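Local structure of RegF protein (4HOJ) at residues L160-L163 / D164-D167; L178-A181 / E182-F185; Q186-A189 / F190-L194; P196-K199 / A200-K203. The protein is a stringent starvation protein A homologue of the glutathione S-transferase superfamily that binds glutathione and calcium, probably with a regulatory role. One frame throughout, in Å; residues are numbered along the deposited sequence. Where two conformers were deposited one is given.

Interaction 1: residues L160-L163 / D164-D167; sequences LWRL and DHYD. With CA (calcium ion), chain B.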
loop_
_atom_site.group_PDB
_atom_site.type_symbol
_atom_site.label_atom_id
_atom_site.label_comp_id
_atom_site.label_asym_id
_atom_site.label_seq_id
_atom_site.Cartn_x
_atom_site.Cartn_y
_atom_site.Cartn_z
ATOM N N LEU A 160 19.141 -1.398 3.764
ATOM C CA LEU A 160 20.283 -1.484 4.694
ATOM C C LEU A 160 21.512 -2.114 4.050
ATOM O O LEU A 160 22.627 -1.686 4.334
ATOM C CB LEU A 160 19.866 -2.285 5.961
ATOM C CG LEU A 160 18.648 -1.701 6.682
ATOM C CD1 LEU A 160 18.328 -2.522 7.947
ATOM C CD2 LEU A 160 18.933 -0.283 7.037
ATOM N N TRP A 161 21.310 -3.079 3.133
ATOM C CA TRP A 161 22.452 -3.657 2.428
ATOM C C TRP A 161 23.184 -2.587 1.624
ATOM O O TRP A 161 24.406 -2.692 1.475
ATOM C CB TRP A 161 21.901 -4.736 1.493
ATOM C CG TRP A 161 22.997 -5.435 0.757
ATOM C CD1 TRP A 161 23.271 -5.287 -0.567
ATOM C CD2 TRP A 161 23.986 -6.339 1.283
ATOM N NE1 TRP A 161 24.397 -6.024 -0.907
ATOM C CE2 TRP A 161 24.818 -6.705 0.205
ATOM C CE3 TRP A 161 24.245 -6.863 2.556
ATOM C CZ2 TRP A 161 25.910 -7.568 0.362
ATOM C CZ3 TRP A 161 25.310 -7.747 2.702
ATOM C CH2 TRP A 161 26.120 -8.082 1.609
ATOM N N ARG A 162 22.456 -1.586 1.126
ATOM C CA ARG A 162 22.942 -0.577 0.203
ATOM C C ARG A 162 23.404 0.691 0.875
ATOM O O ARG A 162 23.722 1.651 0.133
ATOM C CB ARG A 162 21.840 -0.243 -0.849
ATOM C CG ARG A 162 21.669 -1.361 -1.889
ATOM C CD ARG A 162 20.318 -1.185 -2.644
ATOM N NE ARG A 162 20.222 -2.089 -3.766
ATOM C CZ ARG A 162 19.985 -3.403 -3.705
ATOM N NH1 ARG A 162 19.769 -3.966 -2.493
ATOM N NH2 ARG A 162 19.869 -4.139 -4.801
ATOM N N LEU A 163 23.557 0.738 2.207
ATOM C CA LEU A 163 23.952 2.037 2.781
ATOM C C LEU A 163 25.305 2.504 2.285
ATOM O O LEU A 163 25.458 3.708 1.946
ATOM C CB LEU A 163 23.945 2.047 4.292
ATOM C CG LEU A 163 22.584 1.717 4.907
ATOM C CD1 LEU A 163 22.681 1.688 6.420
ATOM C CD2 LEU A 163 21.528 2.693 4.437
ATOM N N ASP A 164 26.304 1.616 2.159
ATOM C CA ASP A 164 27.590 2.031 1.594
ATOM C C ASP A 164 27.434 2.428 0.116
ATOM O O ASP A 164 27.982 3.495 -0.328
ATOM C CB ASP A 164 28.615 0.896 1.782
ATOM C CG ASP A 164 30.030 1.275 1.340
ATOM O OD1 ASP A 164 30.333 2.433 0.949
ATOM O OD2 ASP A 164 30.906 0.376 1.408
ATOM N N HIS A 165 26.732 1.617 -0.671
ATOM C CA HIS A 165 26.525 1.889 -2.090
ATOM C C HIS A 165 25.920 3.284 -2.294
ATOM O O HIS A 165 26.347 4.025 -3.172
ATOM C CB HIS A 165 25.632 0.760 -2.666
ATOM C CG HIS A 165 25.172 0.975 -4.070
ATOM N ND1 HIS A 165 26.037 0.987 -5.137
ATOM C CD2 HIS A 165 23.941 1.241 -4.578
ATOM C CE1 HIS A 165 25.355 1.215 -6.252
ATOM N NE2 HIS A 165 24.081 1.363 -5.945
ATOM N N TYR A 166 24.907 3.613 -1.488
ATOM C CA TYR A 166 24.225 4.889 -1.555
ATOM C C TYR A 166 24.951 6.036 -0.851
ATOM O O TYR A 166 24.490 7.173 -0.873
ATOM C CB TYR A 166 22.838 4.769 -0.921
ATOM C CG TYR A 166 21.813 3.930 -1.693
ATOM C CD1 TYR A 166 21.814 3.850 -3.065
ATOM C CD2 TYR A 166 20.798 3.306 -0.995
ATOM C CE1 TYR A 166 20.828 3.117 -3.776
ATOM C CE2 TYR A 166 19.790 2.576 -1.695
ATOM C CZ TYR A 166 19.818 2.491 -3.026
ATOM O OH TYR A 166 18.860 1.778 -3.714
ATOM N N ASP A 167 26.082 5.744 -0.216
ATOM C CA ASP A 167 26.835 6.750 0.538
ATOM C C ASP A 167 26.001 7.409 1.658
ATOM O O ASP A 167 26.156 8.582 1.968
ATOM C CB ASP A 167 27.445 7.817 -0.395
ATOM C CG ASP A 167 28.429 7.219 -1.428
ATOM O OD1 ASP A 167 29.063 6.200 -1.129
ATOM O OD2 ASP A 167 28.622 7.767 -2.531
HETATM CA CA CA B . 30.167 4.270 -0.279
HETATM O O HOH W 1 26.294 -1.081 0.241
HETATM O O HOH W 2 29.813 4.056 -2.839
HETATM O O HOH W 3 29.930 5.432 1.787
#
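A local contact between Arg-162 and Tyr-166, four residues apart, carries the chain off the end of helix 151-161 in the C-terminal all-helical domain and into a calcium-binding turn. The backbone continues a helix-like bond, Tyr-166 N reaching Arg-162 O at 2.8 Å and nearly straight at 165°. Above that bond the side chains meet: Arg-162 CB lies over one face of the Tyr-166 ring, 3.9 Å from its centroid, in a CH-pi contact displaced toward the rim. The extended arginine chain then runs on past the phenol, bringing CD to 3.5 Å from Tyr-166 OH. Its guanidinium goes elsewhere, forming a salt bridge with Glu-198 and hydrogen bonds with His-16 and the Thr-11 carbonyl, while the tyrosine hydroxyl bonds to Glu-111.

Residues 164-167 form a type I beta turn, and their calcium ion is held from both ends of the turn. Asp-164 chelates it through its own carbonyl O and OD1, the latter at 2.2 Å; with CG anti to the backbone N (chi1 -175°), the carboxylate stands beside the carbonyl, so that OD1 and the carbonyl O can face the ion together. Asp-167 OD1 adds a third protein ligand at 2.4 Å, and two waters also coordinate. On the other side of the chain a water links Trp-161 O to His-165 N, 2.9 Å from the latter. Two carboxylates and a carbonyl converging on one spot would probably repel one another without a cation, so calcium is likely to stabilise this turn.

Interaction 2: residues L178-A181 / E182-F185; sequences LKYA and ERIF. With CA (calcium ion), chain E.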
loop_
_atom_site.group_PDB
_atom_site.type_symbol
_atom_site.label_atom_id
_atom_site.label_comp_id
_atom_site.label_asym_id
_atom_site.label_seq_id
_atom_site.Cartn_x
_atom_site.Cartn_y
_atom_site.Cartn_z
ATOM N N LEU A 178 22.554 -0.845 12.922
ATOM C CA LEU A 178 23.586 -1.514 12.127
ATOM C C LEU A 178 23.857 -2.939 12.640
ATOM O O LEU A 178 24.120 -3.838 11.833
ATOM C CB LEU A 178 24.884 -0.695 12.136
ATOM C CG LEU A 178 24.754 0.652 11.394
ATOM C CD1 LEU A 178 26.075 1.399 11.466
ATOM C CD2 LEU A 178 24.369 0.441 9.962
ATOM N N LYS A 179 23.757 -3.146 13.944
ATOM C CA LYS A 179 23.930 -4.488 14.505
ATOM C C LYS A 179 22.769 -5.371 14.043
ATOM O O LYS A 179 22.975 -6.521 13.623
ATOM C CB LYS A 179 24.021 -4.441 16.036
ATOM C CG LYS A 179 23.998 -5.840 16.680
ATOM C CD LYS A 179 24.433 -5.856 18.127
ATOM C CE LYS A 179 24.203 -7.238 18.729
ATOM N NZ LYS A 179 24.999 -7.432 19.960
ATOM N N TYR A 180 21.553 -4.833 14.117
ATOM C CA TYR A 180 20.392 -5.494 13.522
ATOM C C TYR A 180 20.594 -5.842 12.041
ATOM O O TYR A 180 20.300 -6.982 11.630
ATOM C CB TYR A 180 19.109 -4.644 13.724
ATOM C CG TYR A 180 17.993 -4.909 12.730
ATOM C CD1 TYR A 180 17.045 -5.926 12.943
ATOM C CD2 TYR A 180 17.883 -4.143 11.571
ATOM C CE1 TYR A 180 16.032 -6.154 12.045
ATOM C CE2 TYR A 180 16.884 -4.374 10.677
ATOM C CZ TYR A 180 15.965 -5.377 10.906
ATOM O OH TYR A 180 14.960 -5.587 9.990
ATOM N N ALA A 181 21.089 -4.896 11.248
ATOM C CA ALA A 181 21.256 -5.169 9.834
ATOM C C ALA A 181 22.207 -6.358 9.675
ATOM O O ALA A 181 21.940 -7.207 8.845
ATOM C CB ALA A 181 21.802 -3.973 9.122
ATOM N N GLU A 182 23.311 -6.402 10.414
ATOM C CA GLU A 182 24.219 -7.564 10.333
ATOM C C GLU A 182 23.542 -8.911 10.650
ATOM O O GLU A 182 23.840 -9.939 10.001
ATOM C CB GLU A 182 25.476 -7.362 11.191
ATOM C CG GLU A 182 26.335 -6.186 10.726
ATOM C CD GLU A 182 26.664 -6.196 9.229
ATOM O OE1 GLU A 182 27.066 -7.254 8.669
ATOM O OE2 GLU A 182 26.509 -5.124 8.602
ATOM N N ARG A 183 22.623 -8.933 11.601
ATOM C CA ARG A 183 21.874 -10.159 11.860
ATOM C C ARG A 183 21.028 -10.568 10.660
ATOM O O ARG A 183 21.012 -11.752 10.336
ATOM C CB ARG A 183 21.017 -10.021 13.109
ATOM C CG ARG A 183 21.830 -10.288 14.374
ATOM C CD ARG A 183 20.930 -10.548 15.576
ATOM N NE ARG A 183 19.824 -9.593 15.603
ATOM C CZ ARG A 183 19.901 -8.394 16.161
ATOM N NH1 ARG A 183 21.021 -8.000 16.764
ATOM N NH2 ARG A 183 18.862 -7.592 16.142
ATOM N N ILE A 184 20.345 -9.617 10.009
ATOM C CA ILE A 184 19.577 -9.954 8.836
ATOM C C ILE A 184 20.493 -10.513 7.746
ATOM O O ILE A 184 20.161 -11.519 7.083
ATOM C CB ILE A 184 18.868 -8.708 8.301
ATOM C CG1 ILE A 184 17.927 -8.169 9.375
ATOM C CG2 ILE A 184 18.089 -9.048 6.997
ATOM C CD1 ILE A 184 16.879 -9.205 9.893
ATOM N N PHE A 185 21.659 -9.890 7.567
ATOM C CA PHE A 185 22.507 -10.253 6.430
ATOM C C PHE A 185 23.189 -11.606 6.649
ATOM O O PHE A 185 23.650 -12.204 5.655
ATOM C CB PHE A 185 23.613 -9.240 6.199
ATOM C CG PHE A 185 23.135 -7.812 5.994
ATOM C CD1 PHE A 185 21.874 -7.504 5.427
ATOM C CD2 PHE A 185 24.003 -6.771 6.343
ATOM C CE1 PHE A 185 21.534 -6.138 5.242
ATOM C CE2 PHE A 185 23.641 -5.452 6.169
ATOM C CZ PHE A 185 22.384 -5.150 5.613
HETATM CA CA CA E . 25.562 -3.076 9.380
HETATM O O HOH W 4 26.186 -1.670 7.464
#
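Ala-181, Arg-183 and Tyr-180 lose most surface to one another's turns in this stretch of helix 175-185, each meeting neighbours three or four residues away. Ala-181 sits under Phe-185: its CB is 3.7 Å from CZ of the phenyl ring, and its carbonyl O lies over a ring face, 3.1 Å from Phe-185 CG. That same oxygen receives Phe-185 N in the carbonyl plane, so one atom meets both the backbone and the ring of the residue a turn later.

Tyr-180 offers a ring face to Ile-184, whose CG1 rests 4.0 Å from the centroid as a CH-pi contact; the phenol hydroxyl is bonded to Asp-153. Four successive i to i+4 backbone bonds, from Glu-182 N to Leu-178 O through to Phe-185 N, mark a regular alpha helix of the C-terminal GST domain, and its buried side packs on helix 151-161 through Leu-160.

Arg-183 folds back along the helix. A bend at chi3 (-44°) turns its guanidinium so that one face covers Tyr-180 CA, NH2 stands 3.8 Å from Tyr-180 CB near the ring edge, and NH1 is 3.7 Å from Lys-179 CG; NH2 also bonds to the Lys-142 carbonyl. On another side of the helix, Glu-182, bent at chi2, binds a second calcium ion through OE2 at 2.4 Å beside Leu-178, and pairs with Arg-202.

Interaction 3: residues Q186-A189 / F190-L194; sequences QREA and FIEAL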
loop_
_atom_site.group_PDB
_atom_site.type_symbol
_atom_site.label_atom_id
_atom_site.label_comp_id
_atom_site.label_asym_id
_atom_site.label_seq_id
_atom_site.Cartn_x
_atom_site.Cartn_y
_atom_site.Cartn_z
ATOM N N GLN A 186 23.204 -12.094 7.894
ATOM C CA GLN A 186 23.737 -13.417 8.153
ATOM C C GLN A 186 22.737 -14.514 7.843
ATOM O O GLN A 186 23.071 -15.686 7.910
ATOM C CB GLN A 186 24.209 -13.493 9.598
ATOM C CG GLN A 186 25.452 -12.621 9.766
ATOM C CD GLN A 186 25.877 -12.362 11.206
ATOM O OE1 GLN A 186 25.195 -12.750 12.172
ATOM N NE2 GLN A 186 27.025 -11.689 11.356
ATOM N N ARG A 187 21.489 -14.166 7.533
ATOM C CA ARG A 187 20.519 -15.228 7.298
ATOM C C ARG A 187 20.867 -15.947 5.977
ATOM O O ARG A 187 21.162 -15.322 4.956
ATOM C CB ARG A 187 19.098 -14.684 7.202
ATOM C CG ARG A 187 18.586 -14.050 8.498
ATOM C CD ARG A 187 17.142 -13.546 8.375
ATOM N NE ARG A 187 16.169 -14.628 8.106
ATOM C CZ ARG A 187 15.549 -15.288 9.070
ATOM N NH1 ARG A 187 15.822 -15.026 10.333
ATOM N NH2 ARG A 187 14.700 -16.242 8.752
ATOM N N GLU A 188 20.813 -17.267 6.002
ATOM C CA GLU A 188 21.134 -18.077 4.852
ATOM C C GLU A 188 20.393 -17.604 3.600
ATOM O O GLU A 188 20.973 -17.501 2.532
ATOM C CB GLU A 188 20.769 -19.542 5.171
ATOM C CG GLU A 188 21.077 -20.504 4.086
ATOM C CD GLU A 188 20.800 -21.941 4.502
ATOM O OE1 GLU A 188 19.613 -22.303 4.638
ATOM O OE2 GLU A 188 21.757 -22.703 4.716
ATOM N N ALA A 189 19.109 -17.287 3.728
ATOM C CA ALA A 189 18.316 -16.927 2.536
ATOM C C ALA A 189 18.652 -15.538 2.072
ATOM O O ALA A 189 18.487 -15.228 0.896
ATOM C CB ALA A 189 16.814 -17.027 2.815
ATOM N N PHE A 190 19.133 -14.695 2.984
ATOM C CA PHE A 190 19.559 -13.385 2.539
ATOM C C PHE A 190 20.762 -13.543 1.611
ATOM O O PHE A 190 20.797 -12.940 0.524
ATOM C CB PHE A 190 19.880 -12.463 3.726
ATOM C CG PHE A 190 20.310 -11.103 3.275
ATOM C CD1 PHE A 190 21.652 -10.874 2.981
ATOM C CD2 PHE A 190 19.379 -10.078 3.077
ATOM C CE1 PHE A 190 22.047 -9.621 2.476
ATOM C CE2 PHE A 190 19.767 -8.834 2.575
ATOM C CZ PHE A 190 21.120 -8.607 2.279
ATOM N N ILE A 191 21.742 -14.285 2.064
ATOM C CA ILE A 191 22.909 -14.521 1.224
ATOM C C ILE A 191 22.577 -15.195 -0.108
ATOM O O ILE A 191 23.083 -14.764 -1.166
ATOM C CB ILE A 191 23.947 -15.313 1.970
ATOM C CG1 ILE A 191 24.439 -14.497 3.160
ATOM C CG2 ILE A 191 25.130 -15.678 1.066
ATOM C CD1 ILE A 191 24.962 -15.377 4.268
ATOM N N GLU A 192 21.685 -16.202 -0.069
ATOM C CA GLU A 192 21.243 -16.843 -1.311
ATOM C C GLU A 192 20.594 -15.886 -2.284
ATOM O O GLU A 192 20.733 -16.010 -3.494
ATOM C CB GLU A 192 20.216 -17.938 -1.044
ATOM C CG GLU A 192 20.729 -19.183 -0.348
ATOM C CD GLU A 192 19.591 -20.156 -0.059
ATOM O OE1 GLU A 192 18.600 -19.806 0.625
ATOM O OE2 GLU A 192 19.686 -21.307 -0.506
ATOM N N ALA A 193 19.831 -14.932 -1.764
ATOM C CA ALA A 193 19.112 -13.987 -2.583
ATOM C C ALA A 193 19.936 -12.926 -3.261
ATOM O O ALA A 193 19.492 -12.329 -4.270
ATOM C CB ALA A 193 18.050 -13.314 -1.752
ATOM N N LEU A 194 21.163 -12.680 -2.776
ATOM C CA LEU A 194 22.021 -11.645 -3.380
ATOM C C LEU A 194 22.446 -12.064 -4.773
ATOM O O LEU A 194 22.883 -13.207 -4.997
ATOM C CB LEU A 194 23.293 -11.476 -2.535
ATOM C CG LEU A 194 23.093 -10.816 -1.152
ATOM C CD1 LEU A 194 24.377 -10.997 -0.342
ATOM C CD2 LEU A 194 22.764 -9.346 -1.297
HETATM O O HOH W 5 17.534 -20.972 2.814
#
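Glu-192 reaches back over the turn before it, its OE1 settling 3.5 Å from Ala-189 CA while CG rests 3.3 Å from Glu-188 O. The first torsion (chi1 -69°) sets CG beside the backbone N, and the otherwise extended chain then carries the carboxylate along the side of the helix toward the alanine. Glu-188 lies on the same side, and the OE1 atoms of the two acids are 4.8 Å apart; a hydrogen-bonded water sits between them, 2.7 Å from Glu-192 OE1, and probably softens the repulsion of like charges.

Arg-187 occupies the N-cap of helix 188-193. Its carbonyl opens the helical bonding, receiving Ile-191 N at 3.1 Å and 167° and, more weakly, Phe-190 N. The following bonds, Glu-192 N to Glu-188 O and Ala-193 N to Ala-189 O, differ in geometry: the last donor lies above the carbonyl plane instead of on a lone pair. This short helix follows helix 175-185 directly and packs against helix 13-25 of the thioredoxin-like N-terminal domain, with Ala-189 resting on Tyr-23 and Glu-24.

Phe-190 leaves the turn with CG anti to its own N (chi1 -180°); of its side chain, CB is the atom that stays near Arg-187, 3.4 Å from the carbonyl O and 4.2 Å from CB. The ring heads inward to meet Phe-20 edge to face, with His-16 and Trp-161 also against it. The arginine head turns off in another direction, to a salt bridge with Glu-24 and a cation-pi contact with Phe-149.

Interaction 4: residues P196-K199 / A200-K203; sequences PAEK and AMRK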
loop_
_atom_site.group_PDB
_atom_site.type_symbol
_atom_site.label_atom_id
_atom_site.label_comp_id
_atom_site.label_asym_id
_atom_site.label_seq_id
_atom_site.Cartn_x
_atom_site.Cartn_y
_atom_site.Cartn_z
ATOM N N PRO A 196 25.345 -11.536 -7.879
ATOM C CA PRO A 196 26.766 -11.167 -7.852
ATOM C C PRO A 196 27.007 -9.681 -7.854
ATOM O O PRO A 196 27.919 -9.200 -7.206
ATOM C CB PRO A 196 27.345 -11.820 -9.115
ATOM C CG PRO A 196 26.417 -12.855 -9.463
ATOM C CD PRO A 196 25.037 -12.453 -8.989
ATOM N N ALA A 197 26.101 -8.929 -8.516
ATOM C CA ALA A 197 26.251 -7.480 -8.523
ATOM C C ALA A 197 25.993 -6.917 -7.132
ATOM O O ALA A 197 26.694 -6.046 -6.685
ATOM C CB ALA A 197 25.271 -6.875 -9.560
ATOM N N GLU A 198 25.000 -7.469 -6.420
ATOM C CA GLU A 198 24.718 -6.946 -5.071
ATOM C C GLU A 198 25.812 -7.348 -4.088
ATOM O O GLU A 198 26.134 -6.548 -3.173
ATOM C CB GLU A 198 23.350 -7.468 -4.609
ATOM C CG GLU A 198 22.175 -6.738 -5.295
ATOM C CD GLU A 198 20.891 -7.486 -5.179
ATOM O OE1 GLU A 198 20.866 -8.720 -4.887
ATOM O OE2 GLU A 198 19.831 -6.837 -5.382
ATOM N N LYS A 199 26.447 -8.516 -4.308
ATOM C CA LYS A 199 27.582 -8.870 -3.474
ATOM C C LYS A 199 28.699 -7.866 -3.604
ATOM O O LYS A 199 29.409 -7.644 -2.608
ATOM C CB LYS A 199 28.057 -10.283 -3.810
ATOM C CG LYS A 199 27.024 -11.316 -3.367
ATOM C CD LYS A 199 27.559 -12.738 -3.564
ATOM C CE LYS A 199 26.432 -13.755 -3.207
ATOM N NZ LYS A 199 26.909 -15.108 -3.637
ATOM N N ALA A 200 28.851 -7.249 -4.764
ATOM C CA ALA A 200 29.868 -6.198 -4.979
ATOM C C ALA A 200 29.643 -4.907 -4.187
ATOM O O ALA A 200 30.530 -4.058 -4.084
ATOM C CB ALA A 200 30.005 -5.856 -6.508
ATOM N N MET A 201 28.439 -4.764 -3.632
ATOM C CA MET A 201 28.044 -3.532 -2.880
ATOM C C MET A 201 28.567 -3.429 -1.465
ATOM O O MET A 201 28.578 -2.342 -0.912
ATOM C CB MET A 201 26.512 -3.330 -2.850
ATOM C CG MET A 201 25.942 -3.274 -4.222
ATOM S SD MET A 201 24.146 -3.238 -4.094
ATOM C CE MET A 201 23.739 -2.970 -5.800
ATOM N N ARG A 202 28.990 -4.540 -0.873
ATOM C CA ARG A 202 29.633 -4.536 0.456
ATOM C C ARG A 202 30.020 -5.939 0.875
ATOM O O ARG A 202 29.607 -6.896 0.259
ATOM C CB ARG A 202 28.775 -3.907 1.558
ATOM C CG ARG A 202 27.436 -4.481 1.661
ATOM C CD ARG A 202 26.847 -4.415 3.102
ATOM N NE ARG A 202 27.400 -5.510 3.889
ATOM C CZ ARG A 202 27.400 -5.563 5.218
ATOM N NH1 ARG A 202 27.909 -6.624 5.834
ATOM N NH2 ARG A 202 26.899 -4.556 5.922
ATOM N N LYS A 203 30.800 -6.066 1.944
ATOM C CA LYS A 203 31.265 -7.395 2.352
ATOM C C LYS A 203 30.210 -8.190 3.159
ATOM O O LYS A 203 30.332 -9.408 3.348
ATOM C CB LYS A 203 32.625 -7.287 3.053
ATOM C CG LYS A 203 33.648 -6.525 2.200
ATOM C CD LYS A 203 35.098 -6.632 2.698
ATOM C CE LYS A 203 35.357 -5.765 3.917
ATOM N NZ LYS A 203 36.807 -5.714 4.274
#
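The short helix 196-199 near the C-terminus unwinds into a type I beta turn, residues 199-202, and the contact that spans this exit pairs Glu-198 with Met-201. The two side chains lie side by side and point the same way, with Met-201 CE 4.1 Å from Glu-198 CG and SD 3.9 Å from Glu-198 CA. Both have CG anti to the carbonyl carbon and extend beyond it, which keeps them alongside each other.

The backbone bonds show the helix ending. Ala-200 N is shared, with Pro-196 O at 3.3 Å and, through a weak bond, with Ala-197 O at 3.1 Å; Ala-200 CB also leans on Ala-197 O at 3.3 Å. Next, Met-201 N reaches Glu-198 O at 3.0 Å, approaching from well above the carbonyl plane, 61° out of it. The same oxygen has a further donor in the indole NE1 of Trp-161, so Glu-198 O has donors from both the turn and helix 151-161.

Met-201 also packs on Thr-11 and Trp-161, while Arg-202 leaves in the direction of Glu-182 and its calcium ion. The buried carboxylate of Glu-198 is gripped from several sides: OE2 faces Arg-162, and OE1 takes both Arg-19 and the backbone N of Thr-195. With two arginines and an amide at the N-terminal end of the helix surrounding it, the acid is expected to remain ionised, tying the C-terminal tail to helix 13-25 of the N-terminal domain.

The four contacts follow one another along the last quarter of the chain, from the end of helix 151-161 through helices 175-185 and 188-193 to the short helix 196-199. Their centres lie close together, from about 10 Å apart for interactions 1 and 4 to about 17 Å for interactions 1 and 3. Trp-161 and Phe-185 form a shared aromatic core with Phe-190, joining interactions 1, 2 and 3. Interaction 4 returns to the start, touching the 160-163 segment and reaching the calcium site of interaction 2. The tail thus closes over the C-terminal domain while interactions 3 and 4 face the glutathione-binding N-terminal domain.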